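Local structure of DNA-(apurinic or apyrimidinic site) lyase (Xenopus laevis, 6WCD) at residues G175-I180 with N278-E283; Q213-P218 with Y274-R279; R244-T249 with S284-S289; D288-P293 with K304-C309. The protein repairs DNA, acting as a 3'-to-5' exonuclease and as a weak endonuclease that cuts the strand beside abasic sites. One frame throughout, in Å; residues are numbered along the deposited sequence.

Contact 1. Residues G175-I180 with N278-E283; sequences GGHVII and NRELVE
Asn278, at the N-cap position of helix 279-285, meets His177 and Val178 of strand 177-181 and so ties the start of a helix to a sheet of the DNase I-like fold. The two elements are nearly perpendicular, at 83°, with their axes 8.0 Å apart at closest approach. The hydrogen bonding centres on the asparagine. Its backbone N donates to Val178 O at 3.1 Å. A chi1 of 57° sets CG between the backbone N and the carbonyl carbon, on the side of the strand, where the amide makes two more bonds. Val178 N donates to Asn278 OD1 at 2.8 Å, straight at the hydrogen (171°) although the donor stands well above the amide plane. The other bond runs from Asn278 ND2 to His177 ND1 at 3.0 Å, close to the planes of both groups, and should hold the imidazole against rotation. His177 NE2 is bonded in turn to Glu134, consistent with a ring that accepts at ND1 and donates at NE2. The solvent side is looser. Exposed Glu280 extends its chain to the edge of the ring, its carboxylate turned almost perpendicular to the imidazole, and its nearest approach to the strand is OE1 at 4.1 Å from CE1 of His177. The tight apolar packing belongs to His177, Ile179 and Leu281, all three touched by Leu136 of strand 133-142. Leu281 divides its methyls: CD1 makes a CH-pi contact over one imidazole face, offset toward the rim and 4.2 Å from the centroid of His177, while CD2 lies 3.5 Å from Ile179 CG1.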
loop_
_atom_site.group_PDB
_atom_site.type_symbol
_atom_site.label_atom_id
_atom_site.label_comp_id
_atom_site.label_asym_id
_atom_site.label_seq_id
_atom_site.Cartn_x
_atom_site.Cartn_y
_atom_site.Cartn_z
ATOM N N GLY A 175 7.597 6.476 17.588
ATOM C CA GLY A 175 6.443 7.233 18.046
ATOM C C GLY A 175 5.427 7.441 16.923
ATOM O O GLY A 175 5.674 7.176 15.754
ATOM N N GLY A 176 4.258 7.887 17.310
ATOM C CA GLY A 176 3.261 8.105 16.268
ATOM C C GLY A 176 2.633 6.800 15.791
ATOM O O GLY A 176 2.620 5.785 16.487
ATOM N N HIS A 177 2.091 6.848 14.586
ATOM C CA HIS A 177 1.224 5.801 14.071
ATOM C C HIS A 177 1.677 5.369 12.687
ATOM O O HIS A 177 2.333 6.123 11.954
ATOM C CB HIS A 177 -0.205 6.285 13.989
ATOM C CG HIS A 177 -0.746 6.734 15.305
ATOM N ND1 HIS A 177 -1.063 5.854 16.311
ATOM C CD2 HIS A 177 -0.983 7.977 15.789
ATOM C CE1 HIS A 177 -1.485 6.531 17.366
ATOM N NE2 HIS A 177 -1.447 7.828 17.076
ATOM N N VAL A 178 1.306 4.141 12.342
ATOM C CA VAL A 178 1.679 3.520 11.071
ATOM C C VAL A 178 0.490 2.782 10.472
ATOM O O VAL A 178 -0.165 1.982 11.145
ATOM C CB VAL A 178 2.882 2.554 11.195
ATOM C CG1 VAL A 178 3.196 1.855 9.855
ATOM C CG2 VAL A 178 4.097 3.281 11.721
ATOM N N ILE A 179 0.228 3.037 9.189
ATOM C CA ILE A 179 -0.688 2.229 8.392
ATOM C C ILE A 179 0.122 1.528 7.322
ATOM O O ILE A 179 0.965 2.155 6.676
ATOM C CB ILE A 179 -1.789 3.081 7.753
ATOM C CG1 ILE A 179 -2.811 3.476 8.761
ATOM C CG2 ILE A 179 -2.437 2.322 6.584
ATOM C CD1 ILE A 179 -3.825 4.537 8.230
ATOM N N ILE A 180 -0.091 0.236 7.166
ATOM C CA ILE A 180 0.450 -0.554 6.056
ATOM C C ILE A 180 -0.748 -0.927 5.219
ATOM O O ILE A 180 -1.674 -1.582 5.725
ATOM C CB ILE A 180 1.194 -1.799 6.499
ATOM C CG1 ILE A 180 2.352 -1.471 7.421
ATOM C CG2 ILE A 180 1.716 -2.534 5.222
ATOM C CD1 ILE A 180 2.864 -2.651 8.165
ATOM N N ASN A 278 -1.459 0.308 13.414
ATOM C CA ASN A 278 -1.053 -0.078 14.754
ATOM C C ASN A 278 -2.268 -0.087 15.693
ATOM O O ASN A 278 -3.255 0.644 15.475
ATOM C CB ASN A 278 0.053 0.833 15.281
ATOM C CG ASN A 278 -0.343 2.293 15.282
ATOM O OD1 ASN A 278 -0.422 2.911 14.217
ATOM N ND2 ASN A 278 -0.504 2.861 16.471
ATOM N N ARG A 279 -2.183 -0.900 16.745
ATOM C CA ARG A 279 -3.338 -1.145 17.612
ATOM C C ARG A 279 -3.981 0.158 18.065
ATOM O O ARG A 279 -5.207 0.329 17.955
ATOM C CB ARG A 279 -2.929 -1.987 18.811
ATOM C CG ARG A 279 -2.414 -3.391 18.431
ATOM C CD ARG A 279 -2.453 -4.270 19.677
ATOM N NE ARG A 279 -1.921 -5.614 19.480
ATOM C CZ ARG A 279 -2.379 -6.702 20.108
ATOM N NH1 ARG A 279 -3.399 -6.630 20.945
ATOM N NH2 ARG A 279 -1.815 -7.889 19.885
ATOM N N GLU A 280 -3.180 1.094 18.598
ATOM C CA GLU A 280 -3.760 2.309 19.158
ATOM C C GLU A 280 -4.493 3.140 18.099
ATOM O O GLU A 280 -5.540 3.751 18.382
ATOM C CB GLU A 280 -2.674 3.146 19.839
ATOM C CG GLU A 280 -3.232 4.263 20.697
ATOM C CD GLU A 280 -2.153 5.163 21.283
ATOM O OE1 GLU A 280 -2.379 6.392 21.368
ATOM O OE2 GLU A 280 -1.083 4.640 21.657
ATOM N N LEU A 281 -3.947 3.229 16.902
ATOM C CA LEU A 281 -4.583 3.965 15.814
ATOM C C LEU A 281 -5.923 3.382 15.451
ATOM O O LEU A 281 -6.910 4.112 15.315
ATOM C CB LEU A 281 -3.660 3.939 14.589
ATOM C CG LEU A 281 -4.160 4.715 13.367
ATOM C CD1 LEU A 281 -4.175 6.240 13.633
ATOM C CD2 LEU A 281 -3.314 4.325 12.122
ATOM N N VAL A 282 -5.997 2.077 15.271
ATOM C CA VAL A 282 -7.258 1.456 14.883
ATOM C C VAL A 282 -8.301 1.624 15.995
ATOM O O VAL A 282 -9.448 1.968 15.731
ATOM C CB VAL A 282 -7.032 -0.017 14.498
ATOM C CG1 VAL A 282 -8.353 -0.748 14.213
ATOM C CG2 VAL A 282 -6.138 -0.094 13.313
ATOM N N GLU A 283 -7.918 1.374 17.256
ATOM C CA GLU A 283 -8.853 1.445 18.380
ATOM C C GLU A 283 -9.340 2.864 18.615
ATOM O O GLU A 283 -10.499 3.058 19.001
ATOM C CB GLU A 283 -8.193 0.919 19.648
ATOM C CG GLU A 283 -7.918 -0.565 19.632
ATOM C CD GLU A 283 -7.092 -1.044 20.846
ATOM O OE1 GLU A 283 -6.544 -0.192 21.580
ATOM O OE2 GLU A 283 -6.980 -2.269 21.048
#

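Contact 2. Residues Q213-P218 with Y274-R279; sequences QFLGDP and YILGNR
Helix-on-sheet packing in the alpha/beta sandwich brings Phe214 and Leu215, at the C-terminal end of helix 206-214, onto Leu276 of the long strand 269-278. Leu276 serves both partners with its branched tip. A chi2 of 176° extends CD1 away from CA, and this methyl meets the edge of the Phe214 ring, in its plane, at 3.9 Å from CE2. The other methyl, CD2, lies 3.8 Å from Leu215 CD2, the two leucine side chains crossing at about a right angle. The Phe214 ring also stacks with Trp210 and Phe239, and Leu215 touches His188. Farther along, toward the surface, the contact changes character. Arg279, in one of its two modelled conformers, is extended from CG to NE and lays one face of its guanidinium over the backbone of Gly216, NH2 coming to 3.4 Å from Gly216 CA. Glycine offers a bare CA at this point. In the same conformer the carbonyl O of Asp217 stays 4.0 Å from Arg279 NH1 and makes no hydrogen bond with it. The polar end of the arginine is satisfied elsewhere: NE donates to Gly237 O, and NH1 makes a weak bond to Tyr240 OH. The chemistry thus implies an interface of shape rather than direction, with buried methyls meeting each other and a ring edge inside and a flat cation resting on main chain outside, while N-H groups of that cation bond to other partners.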
loop_
_atom_site.group_PDB
_atom_site.type_symbol
_atom_site.label_atom_id
_atom_site.label_comp_id
_atom_site.label_asym_id
_atom_site.label_seq_id
_atom_site.Cartn_x
_atom_site.Cartn_y
_atom_site.Cartn_z
ATOM N N GLN A 213 2.030 -13.796 12.956
ATOM C CA GLN A 213 2.813 -13.158 14.008
ATOM C C GLN A 213 2.916 -11.656 13.838
ATOM O O GLN A 213 3.181 -10.955 14.830
ATOM C CB GLN A 213 4.215 -13.786 14.117
ATOM C CG GLN A 213 5.036 -13.733 12.868
ATOM C CD GLN A 213 5.768 -12.415 12.702
ATOM O OE1 GLN A 213 6.363 -11.877 13.648
ATOM N NE2 GLN A 213 5.751 -11.912 11.505
ATOM N N PHE A 214 2.670 -11.134 12.637
ATOM C CA PHE A 214 2.741 -9.699 12.417
ATOM C C PHE A 214 1.486 -9.008 12.950
ATOM O O PHE A 214 1.553 -7.871 13.477
ATOM C CB PHE A 214 2.912 -9.424 10.907
ATOM C CG PHE A 214 3.125 -7.999 10.576
ATOM C CD1 PHE A 214 4.229 -7.311 11.061
ATOM C CD2 PHE A 214 2.249 -7.349 9.765
ATOM C CE1 PHE A 214 4.434 -6.000 10.777
ATOM C CE2 PHE A 214 2.457 -6.010 9.456
ATOM C CZ PHE A 214 3.555 -5.362 9.959
ATOM N N LEU A 215 0.354 -9.694 12.870
ATOM C CA LEU A 215 -0.934 -9.136 13.277
ATOM C C LEU A 215 -1.267 -9.551 14.694
ATOM O O LEU A 215 -0.990 -10.675 15.109
ATOM C CB LEU A 215 -2.053 -9.591 12.342
ATOM C CG LEU A 215 -1.903 -9.186 10.887
ATOM C CD1 LEU A 215 -3.043 -9.737 10.075
ATOM C CD2 LEU A 215 -1.868 -7.694 10.749
ATOM N N GLY A 216 -1.885 -8.638 15.420
ATOM C CA GLY A 216 -2.461 -8.955 16.689
ATOM C C GLY A 216 -3.926 -9.286 16.574
ATOM O O GLY A 216 -4.584 -9.053 15.573
ATOM N N ASP A 217 -4.462 -9.863 17.626
ATOM C CA ASP A 217 -5.877 -10.163 17.667
ATOM C C ASP A 217 -6.571 -9.192 18.608
ATOM O O ASP A 217 -6.237 -9.150 19.805
ATOM C CB ASP A 217 -6.095 -11.605 18.126
ATOM C CG ASP A 217 -7.417 -12.160 17.656
ATOM O OD1 ASP A 217 -8.463 -11.526 17.933
ATOM O OD2 ASP A 217 -7.406 -13.219 16.989
ATOM N N PRO A 218 -7.534 -8.401 18.132
ATOM C CA PRO A 218 -8.340 -7.630 19.092
ATOM C C PRO A 218 -9.187 -8.533 20.005
ATOM O O PRO A 218 -9.924 -7.981 20.824
ATOM C CB PRO A 218 -9.230 -6.751 18.207
ATOM C CG PRO A 218 -9.251 -7.403 16.855
ATOM C CD PRO A 218 -7.949 -8.186 16.727
ATOM N N TYR A 274 -5.378 -5.174 2.182
ATOM C CA TYR A 274 -5.519 -4.850 3.570
ATOM C C TYR A 274 -5.248 -3.397 3.843
ATOM O O TYR A 274 -4.494 -2.722 3.142
ATOM C CB TYR A 274 -4.516 -5.651 4.420
ATOM C CG TYR A 274 -4.615 -7.136 4.360
ATOM C CD1 TYR A 274 -5.194 -7.831 5.381
ATOM C CD2 TYR A 274 -4.022 -7.853 3.354
ATOM C CE1 TYR A 274 -5.227 -9.206 5.403
ATOM C CE2 TYR A 274 -4.089 -9.218 3.337
ATOM C CZ TYR A 274 -4.655 -9.894 4.366
ATOM O OH TYR A 274 -4.695 -11.271 4.430
ATOM N N ILE A 275 -5.860 -2.913 4.955
ATOM C CA ILE A 275 -5.458 -1.672 5.619
ATOM C C ILE A 275 -5.106 -2.058 7.041
ATOM O O ILE A 275 -5.979 -2.348 7.874
ATOM C CB ILE A 275 -6.537 -0.574 5.555
ATOM C CG1 ILE A 275 -6.812 -0.252 4.094
ATOM C CG2 ILE A 275 -6.079 0.625 6.366
ATOM C CD1 ILE A 275 -7.986 0.703 3.869
ATOM N N LEU A 276 -3.815 -2.140 7.332
ATOM C CA LEU A 276 -3.322 -2.530 8.648
ATOM C C LEU A 276 -2.920 -1.277 9.391
ATOM O O LEU A 276 -2.399 -0.333 8.803
ATOM C CB LEU A 276 -2.104 -3.468 8.505
ATOM C CG LEU A 276 -2.277 -4.657 7.575
ATOM C CD1 LEU A 276 -0.913 -5.347 7.537
ATOM C CD2 LEU A 276 -3.402 -5.548 7.998
ATOM N N GLY A 277 -3.228 -1.202 10.672
ATOM C CA GLY A 277 -2.815 -0.046 11.458
ATOM C C GLY A 277 -2.296 -0.511 12.795
ATOM O O GLY A 277 -2.674 -1.565 13.294
ATOM N N ASN A 278 -1.459 0.308 13.414
ATOM C CA ASN A 278 -1.053 -0.078 14.754
ATOM C C ASN A 278 -2.268 -0.087 15.693
ATOM O O ASN A 278 -3.255 0.644 15.475
ATOM C CB ASN A 278 0.053 0.833 15.281
ATOM C CG ASN A 278 -0.343 2.293 15.282
ATOM O OD1 ASN A 278 -0.422 2.911 14.217
ATOM N ND2 ASN A 278 -0.504 2.861 16.471
ATOM N N ARG A 279 -2.183 -0.900 16.745
ATOM C CA ARG A 279 -3.338 -1.145 17.612
ATOM C C ARG A 279 -3.981 0.158 18.065
ATOM O O ARG A 279 -5.207 0.329 17.955
ATOM C CB ARG A 279 -2.929 -1.987 18.811
ATOM C CG ARG A 279 -2.414 -3.391 18.431
ATOM C CD ARG A 279 -2.453 -4.270 19.677
ATOM N NE ARG A 279 -1.921 -5.614 19.480
ATOM C CZ ARG A 279 -2.379 -6.702 20.108
ATOM N NH1 ARG A 279 -3.399 -6.630 20.945
ATOM N NH2 ARG A 279 -1.815 -7.889 19.885
#

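Contact 3. Residues R244-T249 with S284-S289; sequences RYFHPT and SEFLDS
The ring of Phe246 is roofed by backbone: Asp288 CA sits over its centre, 3.8 Å from the centroid and only 10° off the ring normal, in a CH-pi contact. The preceding residue, Tyr245, fills the opposite face with CD1, also above the centre, which leaves the phenyl group sandwiched. Around its rim CE1 comes to 3.3 Å from Leu287 O, and CZ to 3.7 Å from Phe286 CB, the two phenylalanine side chains crossing at about a right angle. This close fit to main chain coincides with a classic beta bulge at the start of strand 286-291, where Leu287 and Asp288 both face Phe306 of the neighbouring strand. The C-terminal end of helix 242-246 packs beside this bulged strand. The next residue after that helix, His247, adds the polar link. Its NE2 donates to Asp288 OD1 at 2.8 Å, using the syn lone pair of the oxygen. The bond is bent (144°) and the oxygen is tilted out of the imidazole plane. The same OD1 takes a weak bond from Ser289 N. The nearby carboxylate would probably stabilise a positive charge on the imidazole, whose charge is not seen. Ser289 O lies in the imidazole plane, 3.1 Å from His247 CD2. Within the helix end itself, Arg244 NH1 donates to the carbonyl O of His247 at 3.0 Å, while NH2 of that arginine forms a salt bridge with Asp192.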
loop_
_atom_site.group_PDB
_atom_site.type_symbol
_atom_site.label_atom_id
_atom_site.label_comp_id
_atom_site.label_asym_id
_atom_site.label_seq_id
_atom_site.Cartn_x
_atom_site.Cartn_y
_atom_site.Cartn_z
ATOM N N ARG A 244 -11.128 -6.543 9.722
ATOM C CA ARG A 244 -11.660 -7.528 10.647
ATOM C C ARG A 244 -11.893 -6.975 12.039
ATOM O O ARG A 244 -12.656 -7.558 12.814
ATOM C CB ARG A 244 -10.705 -8.734 10.710
ATOM C CG ARG A 244 -10.751 -9.550 9.469
ATOM C CD ARG A 244 -12.115 -10.172 9.191
ATOM N NE ARG A 244 -12.069 -10.933 7.940
ATOM C CZ ARG A 244 -13.143 -11.332 7.266
ATOM N NH1 ARG A 244 -14.357 -10.978 7.637
ATOM N NH2 ARG A 244 -12.978 -12.020 6.152
ATOM N N TYR A 245 -11.283 -5.846 12.385
ATOM C CA TYR A 245 -11.623 -5.185 13.625
ATOM C C TYR A 245 -13.096 -4.793 13.608
ATOM O O TYR A 245 -13.784 -4.885 14.616
ATOM C CB TYR A 245 -10.721 -3.952 13.794
ATOM C CG TYR A 245 -10.871 -3.235 15.121
ATOM C CD1 TYR A 245 -11.689 -2.123 15.242
ATOM C CD2 TYR A 245 -10.157 -3.644 16.235
ATOM C CE1 TYR A 245 -11.823 -1.451 16.451
ATOM C CE2 TYR A 245 -10.284 -2.973 17.425
ATOM C CZ TYR A 245 -11.119 -1.902 17.537
ATOM O OH TYR A 245 -11.245 -1.244 18.740
ATOM N N PHE A 246 -13.589 -4.357 12.433
ATOM C CA PHE A 246 -14.972 -3.891 12.353
ATOM C C PHE A 246 -15.934 -4.939 11.815
ATOM O O PHE A 246 -17.127 -4.843 12.085
ATOM C CB PHE A 246 -15.014 -2.619 11.491
ATOM C CG PHE A 246 -14.331 -1.437 12.129
ATOM C CD1 PHE A 246 -14.949 -0.752 13.153
ATOM C CD2 PHE A 246 -13.080 -1.056 11.731
ATOM C CE1 PHE A 246 -14.328 0.330 13.745
ATOM C CE2 PHE A 246 -12.476 0.002 12.329
ATOM C CZ PHE A 246 -13.091 0.681 13.325
ATOM N N HIS A 247 -15.437 -5.927 11.061
ATOM C CA HIS A 247 -16.282 -6.929 10.403
ATOM C C HIS A 247 -15.702 -8.323 10.616
ATOM O O HIS A 247 -15.280 -8.995 9.663
ATOM C CB HIS A 247 -16.388 -6.588 8.921
ATOM C CG HIS A 247 -16.888 -5.206 8.722
ATOM N ND1 HIS A 247 -18.191 -4.860 9.007
ATOM C CD2 HIS A 247 -16.242 -4.068 8.381
ATOM C CE1 HIS A 247 -18.337 -3.552 8.821
ATOM N NE2 HIS A 247 -17.176 -3.049 8.435
ATOM N N PRO A 248 -15.621 -8.762 11.854
ATOM C CA PRO A 248 -14.829 -9.979 12.147
ATOM C C PRO A 248 -15.404 -11.249 11.560
ATOM O O PRO A 248 -14.639 -12.220 11.403
ATOM C CB PRO A 248 -14.835 -10.053 13.686
ATOM C CG PRO A 248 -15.963 -9.197 14.109
ATOM C CD PRO A 248 -16.045 -8.080 13.092
ATOM N N THR A 249 -16.704 -11.309 11.278
ATOM C CA THR A 249 -17.334 -12.544 10.802
ATOM C C THR A 249 -17.911 -12.428 9.392
ATOM O O THR A 249 -18.536 -13.388 8.906
ATOM C CB THR A 249 -18.453 -12.997 11.750
ATOM O OG1 THR A 249 -19.519 -12.050 11.727
ATOM C CG2 THR A 249 -17.952 -13.162 13.168
ATOM N N SER A 284 -8.469 3.856 18.468
ATOM C CA SER A 284 -8.850 5.217 18.865
ATOM C C SER A 284 -9.223 6.127 17.702
ATOM O O SER A 284 -9.946 7.112 17.945
ATOM C CB SER A 284 -7.726 5.890 19.639
ATOM O OG SER A 284 -7.457 5.153 20.810
ATOM N N GLU A 285 -8.748 5.894 16.493
ATOM C CA GLU A 285 -8.984 6.827 15.412
ATOM C C GLU A 285 -9.800 6.276 14.259
ATOM O O GLU A 285 -10.296 7.065 13.459
ATOM C CB GLU A 285 -7.667 7.362 14.855
ATOM C CG GLU A 285 -6.756 8.009 15.957
ATOM C CD GLU A 285 -7.293 9.270 16.606
ATOM O OE1 GLU A 285 -8.089 9.976 15.954
ATOM O OE2 GLU A 285 -6.915 9.572 17.780
ATOM N N PHE A 286 -9.921 4.962 14.111
ATOM C CA PHE A 286 -10.708 4.439 13.005
ATOM C C PHE A 286 -12.195 4.431 13.344
ATOM O O PHE A 286 -12.601 4.157 14.474
ATOM C CB PHE A 286 -10.296 3.002 12.624
ATOM C CG PHE A 286 -9.132 2.885 11.680
ATOM C CD1 PHE A 286 -7.939 3.528 11.870
ATOM C CD2 PHE A 286 -9.234 2.034 10.573
ATOM C CE1 PHE A 286 -6.866 3.345 10.975
ATOM C CE2 PHE A 286 -8.169 1.862 9.688
ATOM C CZ PHE A 286 -6.998 2.514 9.897
ATOM N N LEU A 287 -13.009 4.730 12.322
ATOM C CA LEU A 287 -14.445 4.570 12.382
ATOM C C LEU A 287 -14.939 3.313 11.658
ATOM O O LEU A 287 -15.962 2.733 12.089
ATOM C CB LEU A 287 -15.135 5.813 11.786
ATOM C CG LEU A 287 -14.967 7.070 12.630
ATOM C CD1 LEU A 287 -15.303 8.279 11.773
ATOM C CD2 LEU A 287 -15.819 7.069 13.872
ATOM N N ASP A 288 -14.324 2.971 10.541
ATOM C CA ASP A 288 -14.736 1.799 9.778
ATOM C C ASP A 288 -13.637 1.454 8.796
ATOM O O ASP A 288 -12.737 2.247 8.524
ATOM C CB ASP A 288 -16.055 2.058 9.067
ATOM C CG ASP A 288 -16.832 0.777 8.693
ATOM O OD1 ASP A 288 -16.393 -0.378 8.950
ATOM O OD2 ASP A 288 -17.968 0.957 8.153
ATOM N N SER A 289 -13.708 0.236 8.262
ATOM C CA SER A 289 -12.824 -0.253 7.215
ATOM C C SER A 289 -13.654 -1.220 6.408
ATOM O O SER A 289 -14.253 -2.122 7.001
ATOM C CB SER A 289 -11.612 -0.931 7.827
ATOM O OG SER A 289 -10.733 -1.387 6.842
#

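Contact 4. Residues D288-P293 with K304-C309; sequences DSVIMP and KAFMKC
Asp288 opens an antiparallel ladder with Phe306, the two residues forming a hydrogen-bonded pair of unequal halves: Phe306 N donates to Asp288 O at 3.0 Å, whereas Asp288 N reaches Phe306 O at a weak 3.3 Å. Ser289 follows opposite Ala305 in a non-hydrogen-bonded pair. Here the backbones come close, and Ser289 CA makes a CA-H...O contact of 3.3 Å with Lys304 O. Val290 restores full pairing with Lys304, its N donating to Lys304 O at 2.9 Å and its O accepting from Lys304 N at 3.0 Å. On the sheet face shared by Val290, Lys304 and Phe306, Val290 CG2 approaches the edge of the phenyl ring in its plane, 4.0 Å from Phe306 CE1. Beyond the paired strands, Met292 reaches across to the partner and sets SD 3.8 Å from Lys304 CB. Its chi3 of 78° bends the chain, and CE lies beside Lys304 CD. The lysine itself is fully extended, which carries NZ away from the hairpin to the carbonyl oxygens of Leu25 and Asp26. The loop joining the two strands holds Asp299, a magnesium-binding residue of the enzyme, and His300, a predicted one. Within the six-stranded sheet, strand 286-291 is outermost and strand 303-307 lies between it and strand 2-7, to which Ala305 bonds through Ile3; helix 279-285 packs on Met307 through Leu281.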
loop_
_atom_site.group_PDB
_atom_site.type_symbol
_atom_site.label_atom_id
_atom_site.label_comp_id
_atom_site.label_asym_id
_atom_site.label_seq_id
_atom_site.Cartn_x
_atom_site.Cartn_y
_atom_site.Cartn_z
ATOM N N ASP A 288 -14.324 2.971 10.541
ATOM C CA ASP A 288 -14.736 1.799 9.778
ATOM C C ASP A 288 -13.637 1.454 8.796
ATOM O O ASP A 288 -12.737 2.247 8.524
ATOM C CB ASP A 288 -16.055 2.058 9.067
ATOM C CG ASP A 288 -16.832 0.777 8.693
ATOM O OD1 ASP A 288 -16.393 -0.378 8.950
ATOM O OD2 ASP A 288 -17.968 0.957 8.153
ATOM N N SER A 289 -13.708 0.236 8.262
ATOM C CA SER A 289 -12.824 -0.253 7.215
ATOM C C SER A 289 -13.654 -1.220 6.408
ATOM O O SER A 289 -14.253 -2.122 7.001
ATOM C CB SER A 289 -11.612 -0.931 7.827
ATOM O OG SER A 289 -10.733 -1.387 6.842
ATOM N N VAL A 290 -13.729 -1.024 5.095
ATOM C CA VAL A 290 -14.673 -1.699 4.237
ATOM C C VAL A 290 -13.988 -2.154 2.947
ATOM O O VAL A 290 -12.860 -1.745 2.605
ATOM C CB VAL A 290 -15.883 -0.809 3.877
ATOM C CG1 VAL A 290 -16.576 -0.265 5.159
ATOM C CG2 VAL A 290 -15.466 0.319 3.008
ATOM N N ILE A 291 -14.719 -2.973 2.209
ATOM C CA ILE A 291 -14.409 -3.396 0.843
ATOM C C ILE A 291 -15.314 -2.579 -0.073
ATOM O O ILE A 291 -16.459 -2.285 0.267
ATOM C CB ILE A 291 -14.668 -4.906 0.623
ATOM C CG1 ILE A 291 -14.254 -5.738 1.831
ATOM C CG2 ILE A 291 -13.975 -5.388 -0.656
ATOM C CD1 ILE A 291 -12.779 -5.691 2.105
ATOM N N MET A 292 -14.834 -2.236 -1.267
ATOM C CA MET A 292 -15.610 -1.499 -2.280
ATOM C C MET A 292 -15.825 -2.350 -3.540
ATOM O O MET A 292 -15.266 -2.075 -4.606
ATOM C CB MET A 292 -14.866 -0.203 -2.637
ATOM C CG MET A 292 -14.520 0.742 -1.485
ATOM S SD MET A 292 -13.661 2.243 -2.050
ATOM C CE MET A 292 -15.078 3.150 -2.684
ATOM N N PRO A 293 -16.637 -3.411 -3.456
ATOM C CA PRO A 293 -16.740 -4.336 -4.589
ATOM C C PRO A 293 -17.456 -3.731 -5.789
ATOM O O PRO A 293 -17.412 -4.349 -6.879
ATOM C CB PRO A 293 -17.535 -5.510 -3.999
ATOM C CG PRO A 293 -18.257 -4.979 -2.923
ATOM C CD PRO A 293 -17.414 -3.863 -2.308
ATOM N N LYS A 304 -11.201 0.577 1.765
ATOM C CA LYS A 304 -11.280 1.967 2.210
ATOM C C LYS A 304 -11.441 2.024 3.715
ATOM O O LYS A 304 -12.227 1.273 4.298
ATOM C CB LYS A 304 -12.443 2.677 1.506
ATOM C CG LYS A 304 -12.589 4.157 1.815
ATOM C CD LYS A 304 -13.595 4.803 0.844
ATOM C CE LYS A 304 -13.704 6.248 1.117
ATOM N NZ LYS A 304 -14.658 6.793 0.076
ATOM N N ALA A 305 -10.719 2.938 4.352
ATOM C CA ALA A 305 -10.880 3.198 5.766
ATOM C C ALA A 305 -11.326 4.631 6.012
ATOM O O ALA A 305 -10.977 5.559 5.253
ATOM C CB ALA A 305 -9.611 2.942 6.532
ATOM N N PHE A 306 -12.059 4.774 7.103
ATOM C CA PHE A 306 -12.704 6.027 7.530
ATOM C C PHE A 306 -12.140 6.290 8.913
ATOM O O PHE A 306 -12.234 5.435 9.795
ATOM C CB PHE A 306 -14.233 5.888 7.582
ATOM C CG PHE A 306 -14.855 5.545 6.242
ATOM C CD1 PHE A 306 -14.884 4.233 5.784
ATOM C CD2 PHE A 306 -15.454 6.514 5.457
ATOM C CE1 PHE A 306 -15.435 3.956 4.563
ATOM C CE2 PHE A 306 -16.036 6.208 4.266
ATOM C CZ PHE A 306 -16.021 4.887 3.830
ATOM N N MET A 307 -11.553 7.468 9.106
ATOM C CA MET A 307 -10.877 7.797 10.352
ATOM C C MET A 307 -11.344 9.160 10.871
ATOM O O MET A 307 -11.730 10.030 10.098
ATOM C CB MET A 307 -9.363 7.798 10.097
ATOM C CG MET A 307 -8.882 6.482 9.423
ATOM S SD MET A 307 -7.182 6.633 8.797
ATOM C CE MET A 307 -6.307 6.857 10.348
ATOM N N LYS A 308 -11.275 9.324 12.160
ATOM C CA LYS A 308 -11.757 10.543 12.809
ATOM C C LYS A 308 -10.636 11.562 12.991
ATOM O O LYS A 308 -10.942 12.741 13.284
ATOM C CB LYS A 308 -12.466 10.221 14.121
ATOM C CG LYS A 308 -11.561 9.738 15.168
ATOM C CD LYS A 308 -12.270 9.230 16.425
ATOM C CE LYS A 308 -12.971 7.910 16.184
ATOM N NZ LYS A 308 -13.492 7.318 17.479
ATOM N N CYS A 309 -9.406 11.169 12.800
ATOM C CA CYS A 309 -8.301 12.123 12.916
ATOM C C CYS A 309 -8.262 13.077 11.727
ATOM O O CYS A 309 -8.817 12.811 10.656
ATOM C CB CYS A 309 -6.971 11.409 13.037
ATOM S SG CYS A 309 -6.642 10.179 11.761
#

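How the contacts relate
Contact 1 is the most buried of the four; contacts 2 and 3 run out to exposed residues, and contact 4 is partly buried, with none of its touching residues fully exposed. The long strand 269-278 and the helix and strand that follow it thread through the set: contacts 1 and 2 share Asn278 and Arg279 and belong to one sheet, whereas contacts 3 and 4 share Asp288 and Ser289 on the edge strand of the other. Between the sheets, Ile275, Ile179 and Leu281 meet Phe286, Ala305 and Met307 in an apolar core. Chemistry follows place: an amide gripping a strand in contact 1, apolar packing in contact 2, an aromatic-backbone fit with a histidine-carboxylate hydrogen bond in contact 3, and backbone pairing in contact 4.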